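Local coordinates for protein salicylate 5-hydroxylase, large oxygenase component (Ralstonia sp., PDB 7C8Z) that catalyses, as the oxygenase component of a multicomponent system, the NADH- and O2-dependent 5-hydroxylation of salicylate to gentisate, using a Rieske [2Fe-2S] cluster and a mononuclear iron, at residues H206-V211 and T324-S329; V71-E76 and T357-E362; W231-E236 and W395-F400. One frame throughout, in Å; residues are numbered along the deposited sequence.

Contact 1. Residues H206-V211 and T324-S329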
loop_
_atom_site.group_PDB
_atom_site.type_symbol
_atom_site.label_atom_id
_atom_site.label_comp_id
_atom_site.label_asym_id
_atom_site.label_seq_id
_atom_site.Cartn_x
_atom_site.Cartn_y
_atom_site.Cartn_z
ATOM N N HIS A 206 29.068 -24.700 22.046
ATOM C CA HIS A 206 28.712 -25.106 23.398
ATOM C C HIS A 206 27.348 -24.548 23.803
ATOM O O HIS A 206 26.516 -25.269 24.362
ATOM C CB HIS A 206 29.767 -24.652 24.394
ATOM C CG HIS A 206 29.276 -24.673 25.811
ATOM N ND1 HIS A 206 29.193 -25.833 26.550
ATOM C CD2 HIS A 206 28.808 -23.685 26.611
ATOM C CE1 HIS A 206 28.715 -25.557 27.751
ATOM N NE2 HIS A 206 28.472 -24.261 27.815
ATOM N N TYR A 207 27.084 -23.275 23.508
ATOM C CA TYR A 207 25.803 -22.696 23.904
ATOM C C TYR A 207 24.669 -23.155 22.990
ATOM O O TYR A 207 23.535 -23.366 23.455
ATOM C CB TYR A 207 25.929 -21.175 23.944
ATOM C CG TYR A 207 26.923 -20.742 24.996
ATOM C CD1 TYR A 207 26.590 -20.770 26.343
ATOM C CD2 TYR A 207 28.211 -20.355 24.649
ATOM C CE1 TYR A 207 27.500 -20.398 27.310
ATOM C CE2 TYR A 207 29.128 -19.982 25.611
ATOM C CZ TYR A 207 28.768 -20.007 26.940
ATOM O OH TYR A 207 29.677 -19.635 27.905
ATOM N N PHE A 208 24.958 -23.313 21.695
ATOM C CA PHE A 208 24.008 -23.933 20.777
ATOM C C PHE A 208 23.512 -25.260 21.335
ATOM O O PHE A 208 22.305 -25.483 21.470
ATOM C CB PHE A 208 24.653 -24.133 19.402
ATOM C CG PHE A 208 23.723 -24.729 18.370
ATOM C CD1 PHE A 208 23.461 -26.094 18.343
ATOM C CD2 PHE A 208 23.116 -23.922 17.419
ATOM C CE1 PHE A 208 22.605 -26.638 17.396
ATOM C CE2 PHE A 208 22.264 -24.460 16.469
ATOM C CZ PHE A 208 22.009 -25.820 16.458
ATOM N N ASP A 209 24.445 -26.165 21.651
ATOM C CA ASP A 209 24.079 -27.453 22.228
ATOM C C ASP A 209 23.477 -27.297 23.617
ATOM O O ASP A 209 22.696 -28.146 24.053
ATOM C CB ASP A 209 25.303 -28.364 22.271
ATOM C CG ASP A 209 25.892 -28.609 20.894
ATOM O OD1 ASP A 209 25.160 -28.460 19.892
ATOM O OD2 ASP A 209 27.089 -28.951 20.807
ATOM N N ARG A 210 23.819 -26.218 24.316
ATOM C CA ARG A 210 23.243 -25.964 25.626
ATOM C C ARG A 210 21.735 -25.780 25.530
ATOM O O ARG A 210 20.984 -26.301 26.367
ATOM C CB ARG A 210 23.901 -24.733 26.246
ATOM C CG ARG A 210 23.221 -24.260 27.495
ATOM C CD ARG A 210 23.601 -22.838 27.825
ATOM N NE ARG A 210 22.993 -22.423 29.081
ATOM C CZ ARG A 210 21.933 -21.628 29.166
ATOM N NH1 ARG A 210 21.369 -21.160 28.064
ATOM N NH2 ARG A 210 21.439 -21.301 30.352
ATOM N N VAL A 211 21.267 -25.066 24.501
ATOM C CA VAL A 211 19.824 -24.963 24.304
ATOM C C VAL A 211 19.282 -26.228 23.648
ATOM O O VAL A 211 18.325 -26.838 24.137
ATOM C CB VAL A 211 19.493 -23.705 23.480
ATOM C CG1 VAL A 211 18.138 -23.848 22.828
ATOM C CG2 VAL A 211 19.511 -22.470 24.361
ATOM N N THR A 324 22.180 -16.026 21.645
ATOM C CA THR A 324 23.189 -16.505 20.708
ATOM C C THR A 324 22.826 -16.074 19.293
ATOM O O THR A 324 21.782 -16.468 18.768
ATOM C CB THR A 324 23.324 -18.025 20.787
ATOM O OG1 THR A 324 23.736 -18.391 22.107
ATOM C CG2 THR A 324 24.350 -18.534 19.776
ATOM N N THR A 325 23.673 -15.251 18.689
ATOM C CA THR A 325 23.494 -14.823 17.309
ATOM C C THR A 325 24.318 -15.718 16.390
ATOM O O THR A 325 25.551 -15.763 16.508
ATOM C CB THR A 325 23.897 -13.359 17.130
ATOM O OG1 THR A 325 25.121 -13.101 17.832
ATOM C CG2 THR A 325 22.804 -12.446 17.657
ATOM N N ILE A 326 23.636 -16.436 15.496
ATOM C CA ILE A 326 24.284 -17.213 14.446
ATOM C C ILE A 326 24.117 -16.440 13.142
ATOM O O ILE A 326 23.006 -16.320 12.603
ATOM C CB ILE A 326 23.716 -18.635 14.344
ATOM C CG1 ILE A 326 24.037 -19.416 15.619
ATOM C CG2 ILE A 326 24.297 -19.353 13.132
ATOM C CD1 ILE A 326 23.538 -20.840 15.604
ATOM N N PHE A 327 25.243 -15.914 12.664
ATOM C CA PHE A 327 25.280 -15.030 11.509
ATOM C C PHE A 327 25.050 -15.824 10.225
ATOM O O PHE A 327 25.614 -16.907 10.055
ATOM C CB PHE A 327 26.639 -14.328 11.453
ATOM C CG PHE A 327 26.604 -12.955 10.837
ATOM C CD1 PHE A 327 26.123 -11.869 11.550
ATOM C CD2 PHE A 327 27.082 -12.749 9.551
ATOM C CE1 PHE A 327 26.107 -10.602 10.991
ATOM C CE2 PHE A 327 27.066 -11.490 8.984
ATOM C CZ PHE A 327 26.579 -10.413 9.705
ATOM N N PRO A 328 24.269 -15.286 9.278
ATOM C CA PRO A 328 23.613 -13.986 9.422
ATOM C C PRO A 328 22.120 -14.094 9.695
ATOM O O PRO A 328 21.434 -13.072 9.732
ATOM C CB PRO A 328 23.839 -13.356 8.052
ATOM C CG PRO A 328 23.696 -14.545 7.113
ATOM C CD PRO A 328 24.143 -15.786 7.897
ATOM N N SER A 329 21.623 -15.315 9.893
ATOM C CA SER A 329 20.210 -15.576 9.696
ATOM C C SER A 329 19.393 -15.745 10.966
ATOM O O SER A 329 18.171 -15.583 10.902
ATOM C CB SER A 329 20.015 -16.830 8.829
ATOM O OG SER A 329 19.909 -18.000 9.626
#
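Phe208 and Ile326 form the tight part of this helix-on-sheet contact. Helix 196-211 packs here by its last turn on strand 321-326 of the seven-stranded antiparallel sheet of the catalytic domain. No hydrogen bond crosses between the segments. Phe208 has CG anti to its backbone N (chi1 -178°), which carries the ring over to Ile326. The methyl CD1 of Ile326 meets the ring at its edge, near the ring plane, and the two side chains cross at about a right angle. Phe196, edge-to-face, and Phe212 also meet the Phe208 ring, and Ile326 packs on Ile332 of the next strand. The other pair is looser. Thr324 points toward the helix but meets Tyr207 only at the root of its side chain, with OG1 4.0 Å from Tyr207 CB. The Tyr207 ring then turns away, and its OH hydrogen-bonds Lys266 NZ. The imidazole of His206 turns its CD2 edge onto one face of that ring, over its centre. His206 is exposed and marks the solvent side; Asp209, partly exposed there, forms a salt bridge with Arg181. On the tight side, Ile326 CD1 lies 3.6 Å from Phe208 CD2 and 3.9 Å from Phe208 CE2.

Contact 2. Residues V71-E76 and T357-E362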
loop_
_atom_site.group_PDB
_atom_site.type_symbol
_atom_site.label_atom_id
_atom_site.label_comp_id
_atom_site.label_asym_id
_atom_site.label_seq_id
_atom_site.Cartn_x
_atom_site.Cartn_y
_atom_site.Cartn_z
ATOM N N VAL A 71 16.803 -22.833 8.795
ATOM C CA VAL A 71 15.582 -23.185 8.084
ATOM C C VAL A 71 14.513 -23.796 8.983
ATOM O O VAL A 71 13.341 -23.844 8.572
ATOM C CB VAL A 71 15.865 -24.120 6.888
ATOM C CG1 VAL A 71 16.774 -23.434 5.876
ATOM C CG2 VAL A 71 16.459 -25.431 7.351
ATOM N N GLY A 72 14.829 -24.258 10.189
ATOM C CA GLY A 72 13.724 -24.577 11.082
ATOM C C GLY A 72 14.116 -25.540 12.191
ATOM O O GLY A 72 15.275 -25.630 12.577
ATOM N N LEU A 73 13.095 -26.217 12.714
ATOM C CA LEU A 73 13.250 -27.226 13.747
ATOM C C LEU A 73 12.759 -28.574 13.236
ATOM O O LEU A 73 11.806 -28.647 12.451
ATOM C CB LEU A 73 12.471 -26.844 15.006
ATOM C CG LEU A 73 12.890 -25.522 15.646
ATOM C CD1 LEU A 73 12.217 -25.352 17.001
ATOM C CD2 LEU A 73 14.400 -25.480 15.774
ATOM N N GLU A 74 13.400 -29.648 13.711
ATOM C CA GLU A 74 12.985 -30.986 13.302
ATOM C C GLU A 74 11.551 -31.279 13.725
ATOM O O GLU A 74 10.818 -31.964 13.003
ATOM C CB GLU A 74 13.932 -32.037 13.879
ATOM C CG GLU A 74 15.356 -31.916 13.381
ATOM C CD GLU A 74 16.095 -33.243 13.382
ATOM O OE1 GLU A 74 15.460 -34.281 13.093
ATOM O OE2 GLU A 74 17.313 -33.245 13.670
ATOM N N ALA A 75 11.136 -30.766 14.886
ATOM C CA ALA A 75 9.783 -31.000 15.375
ATOM C C ALA A 75 8.717 -30.425 14.452
ATOM O O ALA A 75 7.564 -30.864 14.513
ATOM C CB ALA A 75 9.622 -30.414 16.778
ATOM N N GLU A 76 9.062 -29.451 13.605
ATOM C CA GLU A 76 8.085 -28.944 12.650
ATOM C C GLU A 76 7.772 -29.954 11.554
ATOM O O GLU A 76 6.764 -29.800 10.859
ATOM C CB GLU A 76 8.571 -27.641 12.008
ATOM C CG GLU A 76 9.297 -26.699 12.949
ATOM C CD GLU A 76 9.493 -25.318 12.356
ATOM O OE1 GLU A 76 8.532 -24.528 12.329
ATOM O OE2 GLU A 76 10.613 -25.028 11.896
ATOM N N THR A 357 9.816 -18.595 16.497
ATOM C CA THR A 357 9.335 -19.948 16.761
ATOM C C THR A 357 9.597 -20.217 18.237
ATOM O O THR A 357 10.746 -20.422 18.647
ATOM C CB THR A 357 10.043 -20.972 15.879
ATOM O OG1 THR A 357 10.098 -20.492 14.530
ATOM C CG2 THR A 357 9.308 -22.304 15.914
ATOM N N HIS A 358 8.535 -20.169 19.041
ATOM C CA HIS A 358 8.629 -20.465 20.464
ATOM C C HIS A 358 8.414 -21.955 20.673
ATOM O O HIS A 358 7.424 -22.516 20.172
ATOM C CB HIS A 358 7.589 -19.674 21.256
ATOM C CG HIS A 358 7.869 -18.209 21.335
ATOM N ND1 HIS A 358 8.282 -17.593 22.497
ATOM C CD2 HIS A 358 7.789 -17.233 20.400
ATOM C CE1 HIS A 358 8.447 -16.301 22.273
ATOM N NE2 HIS A 358 8.154 -16.056 21.007
ATOM N N PHE A 359 9.313 -22.586 21.438
ATOM C CA PHE A 359 9.213 -24.027 21.630
ATOM C C PHE A 359 9.531 -24.398 23.070
ATOM O O PHE A 359 10.129 -23.625 23.820
ATOM C CB PHE A 359 10.142 -24.796 20.676
ATOM C CG PHE A 359 11.601 -24.451 20.828
ATOM C CD1 PHE A 359 12.137 -23.341 20.192
ATOM C CD2 PHE A 359 12.441 -25.249 21.590
ATOM C CE1 PHE A 359 13.476 -23.029 20.322
ATOM C CE2 PHE A 359 13.782 -24.941 21.725
ATOM C CZ PHE A 359 14.298 -23.832 21.087
ATOM N N GLY A 360 9.100 -25.600 23.445
ATOM C CA GLY A 360 9.443 -26.209 24.712
ATOM C C GLY A 360 10.042 -27.580 24.479
ATOM O O GLY A 360 10.369 -27.923 23.339
ATOM N N PHE A 361 10.202 -28.370 25.535
ATOM C CA PHE A 361 10.791 -29.696 25.434
ATOM C C PHE A 361 9.736 -30.758 25.707
ATOM O O PHE A 361 8.715 -30.501 26.351
ATOM C CB PHE A 361 11.964 -29.850 26.407
ATOM C CG PHE A 361 12.952 -28.724 26.336
ATOM C CD1 PHE A 361 13.938 -28.712 25.363
ATOM C CD2 PHE A 361 12.883 -27.670 27.230
ATOM C CE1 PHE A 361 14.839 -27.677 25.286
ATOM C CE2 PHE A 361 13.787 -26.631 27.161
ATOM C CZ PHE A 361 14.766 -26.634 26.186
ATOM N N GLU A 362 9.994 -31.964 25.194
ATOM C CA GLU A 362 9.023 -33.045 25.332
ATOM C C GLU A 362 8.783 -33.417 26.790
ATOM O O GLU A 362 7.659 -33.784 27.153
ATOM C CB GLU A 362 9.469 -34.267 24.522
ATOM C CG GLU A 362 8.309 -35.062 23.912
ATOM C CD GLU A 362 7.767 -34.442 22.629
ATOM O OE1 GLU A 362 6.738 -33.734 22.693
ATOM O OE2 GLU A 362 8.366 -34.668 21.554
#
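Leu73 and Phe359 meet between two strand ends that share no backbone hydrogen bond: strand 69-73 breaks into a 3-10 turn at 74-76, while strand 352-361 runs on extended. The turn is closed by Glu76 N to Leu73 O, 3.1 Å. Just before it, Val71 and Gly72 both face Val185, a classic beta bulge.

Leu73 carries the contact. Its CD1 methyl sits over one face of the Phe359 ring in a CH-pi contact, 4.2 Å from the centroid and 28° off the ring normal. The methyl is nearest one side of the ring, 3.8 Å from Phe359 CD1. The two side chains cross at about a right angle. Phe359 holds CG between its backbone N and carbonyl carbon (chi1 59°), and Thr357 O lies at the ring edge, in its plane. Leu73 also packs on Ile219 of strand 217-227.

The second touch is light. Thr357 CG2 lies 4.4 Å from Leu73 CD1 and 4.3 Å from Glu76 OE1. The Glu76 carboxylate folds back on its own segment. Its OE2 accepts Leu73 N at 2.9 Å, met on the anti side and 20° out of the carboxylate plane. The same OE2 makes a salt bridge with Lys84, so one oxygen has two partners. This grip fixes the carboxylate beside the bulge and probably favours its ionised form.

Strand 69-73 is an outermost strand of the Rieske domain sheet, and strand 352-361 belongs to the catalytic domain sheet. The contact is thus part of the interface between the Rieske and catalytic domains of a ring-hydroxylating oxygenase alpha subunit.

Contact 3. Residues W231-E236 and W395-F400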
loop_
_atom_site.group_PDB
_atom_site.type_symbol
_atom_site.label_atom_id
_atom_site.label_comp_id
_atom_site.label_asym_id
_atom_site.label_seq_id
_atom_site.Cartn_x
_atom_site.Cartn_y
_atom_site.Cartn_z
ATOM N N TRP A 231 18.447 -5.408 7.916
ATOM C CA TRP A 231 18.482 -6.653 8.677
ATOM C C TRP A 231 19.638 -6.685 9.665
ATOM O O TRP A 231 19.508 -7.268 10.749
ATOM C CB TRP A 231 18.562 -7.839 7.721
ATOM C CG TRP A 231 19.857 -7.902 6.986
ATOM C CD1 TRP A 231 20.160 -7.294 5.802
ATOM C CD2 TRP A 231 21.033 -8.603 7.392
ATOM N NE1 TRP A 231 21.455 -7.578 5.445
ATOM C CE2 TRP A 231 22.014 -8.379 6.405
ATOM C CE3 TRP A 231 21.354 -9.397 8.497
ATOM C CZ2 TRP A 231 23.292 -8.922 6.488
ATOM C CZ3 TRP A 231 22.623 -9.937 8.577
ATOM C CH2 TRP A 231 23.578 -9.697 7.578
ATOM N N LYS A 232 20.773 -6.075 9.306
ATOM C CA LYS A 232 21.932 -6.049 10.196
ATOM C C LYS A 232 21.576 -5.472 11.560
ATOM O O LYS A 232 22.092 -5.926 12.592
ATOM C CB LYS A 232 23.063 -5.251 9.551
ATOM C CG LYS A 232 23.624 -5.892 8.294
ATOM C CD LYS A 232 24.960 -5.283 7.902
ATOM C CE LYS A 232 24.783 -3.875 7.359
ATOM N NZ LYS A 232 24.241 -3.856 5.970
ATOM N N LEU A 233 20.669 -4.488 11.587
ATOM C CA LEU A 233 20.282 -3.863 12.848
ATOM C C LEU A 233 19.730 -4.875 13.842
ATOM O O LEU A 233 19.831 -4.667 15.056
ATOM C CB LEU A 233 19.251 -2.767 12.595
ATOM C CG LEU A 233 19.811 -1.475 12.016
ATOM C CD1 LEU A 233 18.681 -0.495 11.744
ATOM C CD2 LEU A 233 20.834 -0.880 12.959
ATOM N N MET A 234 19.155 -5.979 13.359
ATOM C CA MET A 234 18.681 -7.002 14.282
ATOM C C MET A 234 19.850 -7.751 14.904
ATOM O O MET A 234 19.900 -7.942 16.126
ATOM C CB MET A 234 17.735 -7.969 13.569
ATOM C CG MET A 234 17.142 -9.033 14.485
ATOM S SD MET A 234 16.623 -8.380 16.085
ATOM C CE MET A 234 15.021 -7.678 15.698
ATOM N N GLN A 235 20.816 -8.158 14.078
ATOM C CA GLN A 235 22.019 -8.792 14.610
ATOM C C GLN A 235 22.699 -7.889 15.629
ATOM O O GLN A 235 22.951 -8.297 16.771
ATOM C CB GLN A 235 22.966 -9.155 13.466
ATOM C CG GLN A 235 22.518 -10.386 12.691
ATOM C CD GLN A 235 22.769 -11.675 13.459
ATOM O OE1 GLN A 235 23.498 -11.687 14.453
ATOM N NE2 GLN A 235 22.159 -12.768 13.003
ATOM N N GLU A 236 22.966 -6.640 15.238
ATOM C CA GLU A 236 23.478 -5.647 16.173
ATOM C C GLU A 236 22.693 -5.662 17.475
ATOM O O GLU A 236 23.275 -5.694 18.566
ATOM C CB GLU A 236 23.406 -4.253 15.552
ATOM C CG GLU A 236 24.334 -4.013 14.391
ATOM C CD GLU A 236 24.261 -2.584 13.900
ATOM O OE1 GLU A 236 23.814 -1.708 14.670
ATOM O OE2 GLU A 236 24.644 -2.333 12.740
ATOM N N TRP A 395 13.390 3.089 13.695
ATOM C CA TRP A 395 13.765 4.497 13.827
ATOM C C TRP A 395 15.226 4.719 13.444
ATOM O O TRP A 395 15.572 5.749 12.848
ATOM C CB TRP A 395 13.484 4.986 15.251
ATOM C CG TRP A 395 12.066 4.732 15.701
ATOM C CD1 TRP A 395 10.993 4.455 14.906
ATOM C CD2 TRP A 395 11.575 4.721 17.049
ATOM N NE1 TRP A 395 9.868 4.273 15.671
ATOM C CE2 TRP A 395 10.199 4.426 16.991
ATOM C CE3 TRP A 395 12.164 4.929 18.298
ATOM C CZ2 TRP A 395 9.402 4.345 18.133
ATOM C CZ3 TRP A 395 11.371 4.843 19.430
ATOM C CH2 TRP A 395 10.008 4.556 19.340
ATOM N N SER A 396 16.093 3.756 13.758
ATOM C CA SER A 396 17.481 3.843 13.329
ATOM C C SER A 396 17.585 3.815 11.810
ATOM O O SER A 396 18.380 4.559 11.222
ATOM C CB SER A 396 18.278 2.697 13.942
ATOM O OG SER A 396 18.173 2.726 15.353
ATOM N N GLN A 397 16.790 2.962 11.156
ATOM C CA GLN A 397 16.800 2.946 9.696
ATOM C C GLN A 397 16.364 4.293 9.129
ATOM O O GLN A 397 16.941 4.779 8.144
ATOM C CB GLN A 397 15.901 1.832 9.170
ATOM C CG GLN A 397 15.899 1.724 7.652
ATOM C CD GLN A 397 17.262 1.389 7.081
ATOM O OE1 GLN A 397 18.043 0.653 7.688
ATOM N NE2 GLN A 397 17.555 1.926 5.904
ATOM N N GLU A 398 15.344 4.905 9.735
ATOM C CA GLU A 398 14.917 6.232 9.296
ATOM C C GLU A 398 16.055 7.237 9.420
ATOM O O GLU A 398 16.342 7.996 8.482
ATOM C CB GLU A 398 13.712 6.702 10.112
ATOM C CG GLU A 398 12.537 5.748 10.107
ATOM C CD GLU A 398 11.358 6.279 10.895
ATOM O OE1 GLU A 398 10.213 5.904 10.571
ATOM O OE2 GLU A 398 11.574 7.074 11.834
ATOM N N GLY A 399 16.733 7.230 10.569
ATOM C CA GLY A 399 17.871 8.119 10.757
ATOM C C GLY A 399 18.948 7.920 9.707
ATOM O O GLY A 399 19.466 8.887 9.142
ATOM N N PHE A 400 19.296 6.659 9.430
ATOM C CA PHE A 400 20.318 6.375 8.425
ATOM C C PHE A 400 19.914 6.928 7.064
ATOM O O PHE A 400 20.697 7.624 6.406
ATOM C CB PHE A 400 20.578 4.870 8.328
ATOM C CG PHE A 400 21.006 4.242 9.621
ATOM C CD1 PHE A 400 21.755 4.958 10.539
ATOM C CD2 PHE A 400 20.648 2.939 9.923
ATOM C CE1 PHE A 400 22.141 4.384 11.731
ATOM C CE2 PHE A 400 21.031 2.358 11.114
ATOM C CZ PHE A 400 21.779 3.082 12.020
#
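Leu233 meets three residues of helix 387-402, and it alone carries the contact from the side of segment 231-236. Walking along that segment, Trp231 points away from the partner helix and gives its NE1 to Glu58. Lys232 forms a salt bridge with the same Glu58 and packs on helix 427-440.

Leu233 comes next and points at the partner. Its methyls straddle Phe400 CE2, CD1 and CD2 each 3.7 Å from it. CD2 lies at the ring edge, in its plane. CD1 also reaches Ser396 CB (3.9 Å) and Gln397 N (4.0 Å). The Leu233 and Phe400 side chains slide past each other in opposite directions. Tyr49 stacks on the Phe400 ring. Ser396 OG bonds Val392 O, and Gln397 OE1 accepts Asn230 N.

Met234 packs on strand 352-361. Glu236 OE2 bonds Tyr433 OH and the OH of the same Tyr49.

The axes of 232-236 and 395-400 come within 11.6 Å, with 125° between their N-to-C directions. Helix 387-402 also meets the second subunit: Ser396 packs on its Met115, Phe400 on its Arg113, and Glu398 forms a salt bridge with its Arg119. This is helix packing a shell out from the mononuclear iron site, the Leu233 side chain being about 9 Å from that of the ligand Asp389. Helix 387-402 thus lies between that site and the neighbour's Rieske cluster pocket, which includes Arg113.

In the fold
Contacts 1 and 2 both reach the catalytic sheet, with centres 15 Å apart. They touch where Val211 CG1 lies 4.2 Å from Phe359 CZ. Along the chain, contact 1 is nested inside the loop closed by contact 2. Contact 3 touches contact 1 through Gln235, whose NE2 makes a weak hydrogen bond of 3.4 Å to Pro328 O; their centres are 21 Å apart. Contacts 2 and 3 do not touch. Their centres are 28 Å apart, on opposite sides of the chain's centre. Contact 3 lies near the mononuclear iron held by His243, His248 and Asp389: the Leu233 side chain is about 11 Å from the metal. Contacts 1 and 2 lie away from both metal centres.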